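Local atomic coordinates of TRAP dicarboxylate transporter, DctP subunit (Sulfurospirillum deleyianum, PDB entry 4OVS), a protein that binds succinate in the periplasm and probably delivers it, and perhaps related dicarboxylates, to a TRAP transporter. Residues A24-P36 / K58-D72. Residues are numbered along the deposited sequence; the frame is centred on the assembly and turned at random.
Sequences AEYTIKVTHVVSP and KVEVIVFPNSQLYGD
A chi1 of 69° sets CG of His-32 between its backbone N and carbonyl carbon, which carries the ring back over Pro-65, although the CB of His-32 points away from the 58-72 segment. Pro-65 CA lies 3.8 Å from the ring centroid, 22° off the normal, a CH-pi contact displaced toward the rim. In the ring plane, ND1 accepts a rather bent bond from Val-34 N (3.3 Å), so the imidazole has one face against the proline and one edge tied to its own loop. Cutting His-32 back to an alanine removes the ring and would probably leave Val-34 N without this acceptor and uncover Pro-65 CA and CB. Upstream, strands 26-31 and 59-64 pair in parallel, the first and last strands of a beta-alpha-beta unit whose helix 39-54 packs on Val-59 and Val-61. Val-61 CG1 meets Val-30 CG2 at 3.6 Å on that helix-facing side. The ladder is straightest at Phe-64 N to Val-30 O (2.9 Å, N-H...O angle 176°). Beyond it, His-32 O takes Ser-67 N at 2.9 Å and Val-34 O takes Asn-66 N at 3.0 Å, joining the type I' turn Pro-65 to Gln-68 to the loop. Asp-72 OD1 touches Val-33 CG1 at 3.5 Å and salt-bridges Lys-93, a succinate-binding residue, while OD2 accepts from Phe-192 N. These bonds probably help to hold the strand-end loops beside the succinate site, where Val-34 approaches the ligand.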
loop_
_atom_site.group_PDB
_atom_site.type_symbol
_atom_site.label_atom_id
_atom_site.label_comp_id
_atom_site.label_asym_id
_atom_site.label_seq_id
_atom_site.Cartn_x
_atom_site.Cartn_y
_atom_site.Cartn_z
ATOM N N ALA A 24 -6.839 -31.472 6.539
ATOM C CA ALA A 24 -6.596 -30.398 7.492
ATOM C C ALA A 24 -7.796 -30.348 8.419
ATOM O O ALA A 24 -8.936 -30.476 7.974
ATOM C CB ALA A 24 -6.419 -29.077 6.785
ATOM N N GLU A 25 -7.529 -30.206 9.712
ATOM C CA GLU A 25 -8.567 -30.087 10.717
ATOM C C GLU A 25 -9.052 -28.633 10.764
ATOM O O GLU A 25 -10.138 -28.381 11.199
ATOM C CB GLU A 25 -8.018 -30.478 12.082
ATOM C CG GLU A 25 -7.080 -31.652 12.065
ATOM C CD GLU A 25 -7.680 -32.929 12.610
ATOM O OE1 GLU A 25 -8.926 -33.024 12.731
ATOM O OE2 GLU A 25 -6.890 -33.844 12.924
ATOM N N TYR A 26 -8.224 -27.683 10.309
ATOM C CA TYR A 26 -8.566 -26.258 10.389
ATOM C C TYR A 26 -8.100 -25.530 9.140
ATOM O O TYR A 26 -7.046 -25.857 8.572
ATOM C CB TYR A 26 -7.887 -25.597 11.595
ATOM C CG TYR A 26 -8.199 -26.227 12.959
ATOM C CD1 TYR A 26 -7.436 -27.279 13.465
ATOM C CD2 TYR A 26 -9.256 -25.765 13.730
ATOM C CE1 TYR A 26 -7.732 -27.851 14.707
ATOM C CE2 TYR A 26 -9.552 -26.339 14.981
ATOM C CZ TYR A 26 -8.776 -27.372 15.439
ATOM O OH TYR A 26 -9.042 -27.944 16.650
ATOM N N THR A 27 -8.850 -24.517 8.724
ATOM C CA THR A 27 -8.484 -23.742 7.560
ATOM C C THR A 27 -8.494 -22.251 7.913
ATOM O O THR A 27 -9.267 -21.816 8.752
ATOM C CB THR A 27 -9.459 -23.998 6.375
ATOM O OG1 THR A 27 -10.787 -23.693 6.794
ATOM C CG2 THR A 27 -9.468 -25.468 5.926
ATOM N N ILE A 28 -7.661 -21.473 7.228
ATOM C CA ILE A 28 -7.540 -20.012 7.404
ATOM C C ILE A 28 -7.610 -19.338 6.013
ATOM O O ILE A 28 -6.925 -19.786 5.081
ATOM C CB ILE A 28 -6.159 -19.604 8.056
ATOM C CG1 ILE A 28 -6.037 -20.127 9.481
ATOM C CG2 ILE A 28 -5.994 -18.061 8.085
ATOM C CD1 ILE A 28 -4.702 -19.813 10.156
ATOM N N LYS A 29 -8.397 -18.262 5.893
ATOM C CA LYS A 29 -8.669 -17.597 4.633
ATOM C C LYS A 29 -8.027 -16.234 4.722
ATOM O O LYS A 29 -8.419 -15.411 5.558
ATOM C CB LYS A 29 -10.186 -17.462 4.402
ATOM C CG LYS A 29 -10.917 -18.774 4.580
ATOM C CD LYS A 29 -12.263 -18.796 3.916
ATOM C CE LYS A 29 -13.363 -18.206 4.765
ATOM N NZ LYS A 29 -14.692 -18.346 4.053
ATOM N N VAL A 30 -7.047 -16.022 3.853
ATOM C CA VAL A 30 -6.370 -14.732 3.677
ATOM C C VAL A 30 -6.925 -14.028 2.441
ATOM O O VAL A 30 -7.132 -14.661 1.408
ATOM C CB VAL A 30 -4.841 -14.896 3.442
ATOM C CG1 VAL A 30 -4.260 -13.558 3.281
ATOM C CG2 VAL A 30 -4.150 -15.619 4.588
ATOM N N THR A 31 -7.151 -12.720 2.535
ATOM C CA THR A 31 -7.756 -11.991 1.448
ATOM C C THR A 31 -6.938 -10.753 1.207
ATOM O O THR A 31 -6.606 -10.082 2.137
ATOM C CB THR A 31 -9.220 -11.621 1.768
ATOM O OG1 THR A 31 -9.811 -10.927 0.680
ATOM C CG2 THR A 31 -9.349 -10.729 3.046
ATOM N N HIS A 32 -6.589 -10.502 -0.054
ATOM C CA HIS A 32 -5.957 -9.240 -0.467
ATOM C C HIS A 32 -6.265 -8.898 -1.936
ATOM O O HIS A 32 -6.881 -9.719 -2.660
ATOM C CB HIS A 32 -4.433 -9.278 -0.200
ATOM C CG HIS A 32 -3.661 -10.222 -1.061
ATOM N ND1 HIS A 32 -3.339 -9.936 -2.369
ATOM C CD2 HIS A 32 -3.063 -11.404 -0.776
ATOM C CE1 HIS A 32 -2.618 -10.923 -2.868
ATOM N NE2 HIS A 32 -2.420 -11.819 -1.919
ATOM N N VAL A 33 -5.868 -7.687 -2.347
ATOM C CA VAL A 33 -6.293 -7.086 -3.573
ATOM C C VAL A 33 -5.221 -7.005 -4.680
ATOM O O VAL A 33 -5.508 -6.507 -5.784
ATOM C CB VAL A 33 -6.853 -5.643 -3.317
ATOM C CG1 VAL A 33 -8.000 -5.634 -2.264
ATOM C CG2 VAL A 33 -5.751 -4.714 -2.865
ATOM N N VAL A 34 -4.000 -7.433 -4.377
ATOM C CA VAL A 34 -2.880 -7.420 -5.309
ATOM C C VAL A 34 -2.553 -8.748 -6.011
ATOM O O VAL A 34 -3.138 -9.807 -5.738
ATOM C CB VAL A 34 -1.532 -6.925 -4.624
ATOM C CG1 VAL A 34 -1.673 -5.549 -4.017
ATOM C CG2 VAL A 34 -0.991 -7.922 -3.645
ATOM N N SER A 35 -1.675 -8.646 -6.999
ATOM C CA SER A 35 -1.213 -9.808 -7.756
ATOM C C SER A 35 -0.342 -10.709 -6.910
ATOM O O SER A 35 0.462 -10.226 -6.124
ATOM C CB SER A 35 -0.335 -9.318 -8.919
ATOM O OG SER A 35 0.230 -10.434 -9.551
ATOM N N PRO A 36 -0.425 -12.026 -7.108
ATOM C CA PRO A 36 0.508 -12.888 -6.362
ATOM C C PRO A 36 1.961 -12.671 -6.744
ATOM O O PRO A 36 2.862 -13.109 -6.028
ATOM C CB PRO A 36 0.118 -14.300 -6.810
ATOM C CG PRO A 36 -1.250 -14.154 -7.446
ATOM C CD PRO A 36 -1.376 -12.773 -7.947
ATOM N N LYS A 58 -1.995 -29.839 9.742
ATOM C CA LYS A 58 -3.186 -29.778 10.556
ATOM C C LYS A 58 -3.979 -28.531 10.175
ATOM O O LYS A 58 -5.206 -28.554 10.188
ATOM C CB LYS A 58 -2.761 -29.729 12.029
ATOM C CG LYS A 58 -3.685 -30.371 13.006
ATOM C CD LYS A 58 -2.887 -30.826 14.233
ATOM C CE LYS A 58 -3.642 -31.770 15.086
ATOM N NZ LYS A 58 -3.540 -33.205 14.698
ATOM N N VAL A 59 -3.258 -27.451 9.870
ATOM C CA VAL A 59 -3.852 -26.208 9.406
ATOM C C VAL A 59 -3.474 -25.928 7.954
ATOM O O VAL A 59 -2.290 -26.009 7.580
ATOM C CB VAL A 59 -3.430 -25.035 10.205
ATOM C CG1 VAL A 59 -4.139 -23.797 9.757
ATOM C CG2 VAL A 59 -3.681 -25.273 11.691
ATOM N N GLU A 60 -4.488 -25.599 7.151
ATOM C CA GLU A 60 -4.318 -25.244 5.733
ATOM C C GLU A 60 -4.743 -23.773 5.512
ATOM O O GLU A 60 -5.840 -23.393 5.864
ATOM C CB GLU A 60 -5.073 -26.190 4.791
ATOM C CG GLU A 60 -4.791 -25.832 3.284
ATOM C CD GLU A 60 -5.091 -26.941 2.234
ATOM O OE1 GLU A 60 -6.011 -27.769 2.431
ATOM O OE2 GLU A 60 -4.373 -26.961 1.193
ATOM N N VAL A 61 -3.841 -22.956 4.985
ATOM C CA VAL A 61 -4.125 -21.536 4.729
ATOM C C VAL A 61 -4.384 -21.369 3.213
ATOM O O VAL A 61 -3.540 -21.785 2.404
ATOM C CB VAL A 61 -2.981 -20.669 5.139
ATOM C CG1 VAL A 61 -3.301 -19.158 4.815
ATOM C CG2 VAL A 61 -2.611 -20.866 6.643
ATOM N N ILE A 62 -5.539 -20.830 2.848
ATOM C CA ILE A 62 -5.882 -20.564 1.443
ATOM C C ILE A 62 -5.886 -19.040 1.239
ATOM O O ILE A 62 -6.507 -18.290 1.990
ATOM C CB ILE A 62 -7.232 -21.163 1.056
ATOM C CG1 ILE A 62 -7.220 -22.682 1.278
ATOM C CG2 ILE A 62 -7.620 -20.805 -0.445
ATOM C CD1 ILE A 62 -6.012 -23.403 0.699
ATOM N N VAL A 63 -5.129 -18.594 0.252
ATOM C CA VAL A 63 -4.942 -17.177 -0.035
ATOM C C VAL A 63 -5.732 -16.812 -1.311
ATOM O O VAL A 63 -5.566 -17.432 -2.353
ATOM C CB VAL A 63 -3.445 -16.855 -0.304
ATOM C CG1 VAL A 63 -3.286 -15.398 -0.692
ATOM C CG2 VAL A 63 -2.564 -17.182 0.901
ATOM N N PHE A 64 -6.595 -15.801 -1.205
ATOM C CA PHE A 64 -7.326 -15.269 -2.299
ATOM C C PHE A 64 -6.797 -13.885 -2.685
ATOM O O PHE A 64 -7.103 -12.886 -2.034
ATOM C CB PHE A 64 -8.805 -15.136 -1.889
ATOM C CG PHE A 64 -9.504 -16.447 -1.656
ATOM C CD1 PHE A 64 -10.150 -17.088 -2.672
ATOM C CD2 PHE A 64 -9.540 -17.020 -0.388
ATOM C CE1 PHE A 64 -10.818 -18.285 -2.446
ATOM C CE2 PHE A 64 -10.221 -18.216 -0.165
ATOM C CZ PHE A 64 -10.840 -18.845 -1.176
ATOM N N PRO A 65 -5.996 -13.805 -3.752
ATOM C CA PRO A 65 -5.485 -12.509 -4.180
ATOM C C PRO A 65 -6.431 -11.765 -5.109
ATOM O O PRO A 65 -7.544 -12.250 -5.356
ATOM C CB PRO A 65 -4.237 -12.904 -4.960
ATOM C CG PRO A 65 -4.664 -14.140 -5.640
ATOM C CD PRO A 65 -5.518 -14.884 -4.612
ATOM N N ASN A 66 -5.984 -10.610 -5.621
ATOM C CA ASN A 66 -6.683 -9.899 -6.679
ATOM C C ASN A 66 -8.183 -9.670 -6.362
ATOM O O ASN A 66 -9.024 -9.669 -7.241
ATOM C CB ASN A 66 -6.544 -10.659 -7.981
ATOM C CG ASN A 66 -5.197 -10.436 -8.668
ATOM O OD1 ASN A 66 -4.676 -9.306 -8.719
ATOM N ND2 ASN A 66 -4.611 -11.520 -9.168
ATOM N N SER A 67 -8.519 -9.493 -5.090
ATOM C CA SER A 67 -9.910 -9.284 -4.695
ATOM C C SER A 67 -10.862 -10.436 -5.067
ATOM O O SER A 67 -12.047 -10.212 -5.285
ATOM C CB SER A 67 -10.483 -7.993 -5.313
ATOM O OG SER A 67 -9.657 -6.872 -5.029
ATOM N N GLN A 68 -10.362 -11.667 -5.139
ATOM C CA GLN A 68 -11.213 -12.775 -5.516
ATOM C C GLN A 68 -12.252 -13.036 -4.505
ATOM O O GLN A 68 -13.368 -13.366 -4.873
ATOM C CB GLN A 68 -10.436 -14.066 -5.724
ATOM C CG GLN A 68 -9.785 -14.087 -7.054
ATOM C CD GLN A 68 -8.963 -15.314 -7.291
ATOM O OE1 GLN A 68 -8.670 -16.056 -6.382
ATOM N NE2 GLN A 68 -8.637 -15.560 -8.543
ATOM N N LEU A 69 -11.907 -12.901 -3.226
ATOM C CA LEU A 69 -12.911 -13.104 -2.180
ATOM C C LEU A 69 -13.558 -11.792 -1.737
ATOM O O LEU A 69 -14.776 -11.690 -1.689
ATOM C CB LEU A 69 -12.266 -13.818 -1.013
ATOM C CG LEU A 69 -13.219 -14.493 -0.058
ATOM C CD1 LEU A 69 -13.899 -15.664 -0.757
ATOM C CD2 LEU A 69 -12.456 -14.897 1.222
ATOM N N TYR A 70 -12.736 -10.795 -1.428
ATOM C CA TYR A 70 -13.206 -9.456 -0.984
ATOM C C TYR A 70 -12.248 -8.383 -1.477
ATOM O O TYR A 70 -11.010 -8.587 -1.524
ATOM C CB TYR A 70 -13.281 -9.327 0.560
ATOM C CG TYR A 70 -14.194 -10.307 1.201
ATOM C CD1 TYR A 70 -15.556 -10.162 1.122
ATOM C CD2 TYR A 70 -13.690 -11.383 1.905
ATOM C CE1 TYR A 70 -16.393 -11.071 1.677
ATOM C CE2 TYR A 70 -14.518 -12.301 2.462
ATOM C CZ TYR A 70 -15.882 -12.134 2.359
ATOM O OH TYR A 70 -16.749 -13.039 2.927
ATOM N N GLY A 71 -12.830 -7.251 -1.880
ATOM C CA GLY A 71 -12.092 -6.082 -2.294
ATOM C C GLY A 71 -11.925 -5.016 -1.231
ATOM O O GLY A 71 -12.307 -5.224 -0.101
ATOM N N ASP A 72 -11.377 -3.863 -1.625
ATOM C CA ASP A 72 -11.060 -2.774 -0.701
ATOM C C ASP A 72 -12.257 -2.439 0.169
ATOM O O ASP A 72 -12.139 -2.128 1.380
ATOM C CB ASP A 72 -10.703 -1.506 -1.490
ATOM C CG ASP A 72 -9.247 -1.468 -1.956
ATOM O OD1 ASP A 72 -8.408 -2.257 -1.458
ATOM O OD2 ASP A 72 -8.939 -0.602 -2.821
HETATM O O HOH W 1 -5.706 -34.087 15.764
HETATM O O HOH W 2 -16.383 -15.957 2.653
HETATM O O HOH W 3 -9.013 -8.319 0.283
HETATM O O HOH W 4 -9.733 -11.538 -2.056
HETATM O O HOH W 5 -7.900 -6.164 -6.963
HETATM O O HOH W 6 -2.136 -11.316 -11.162
#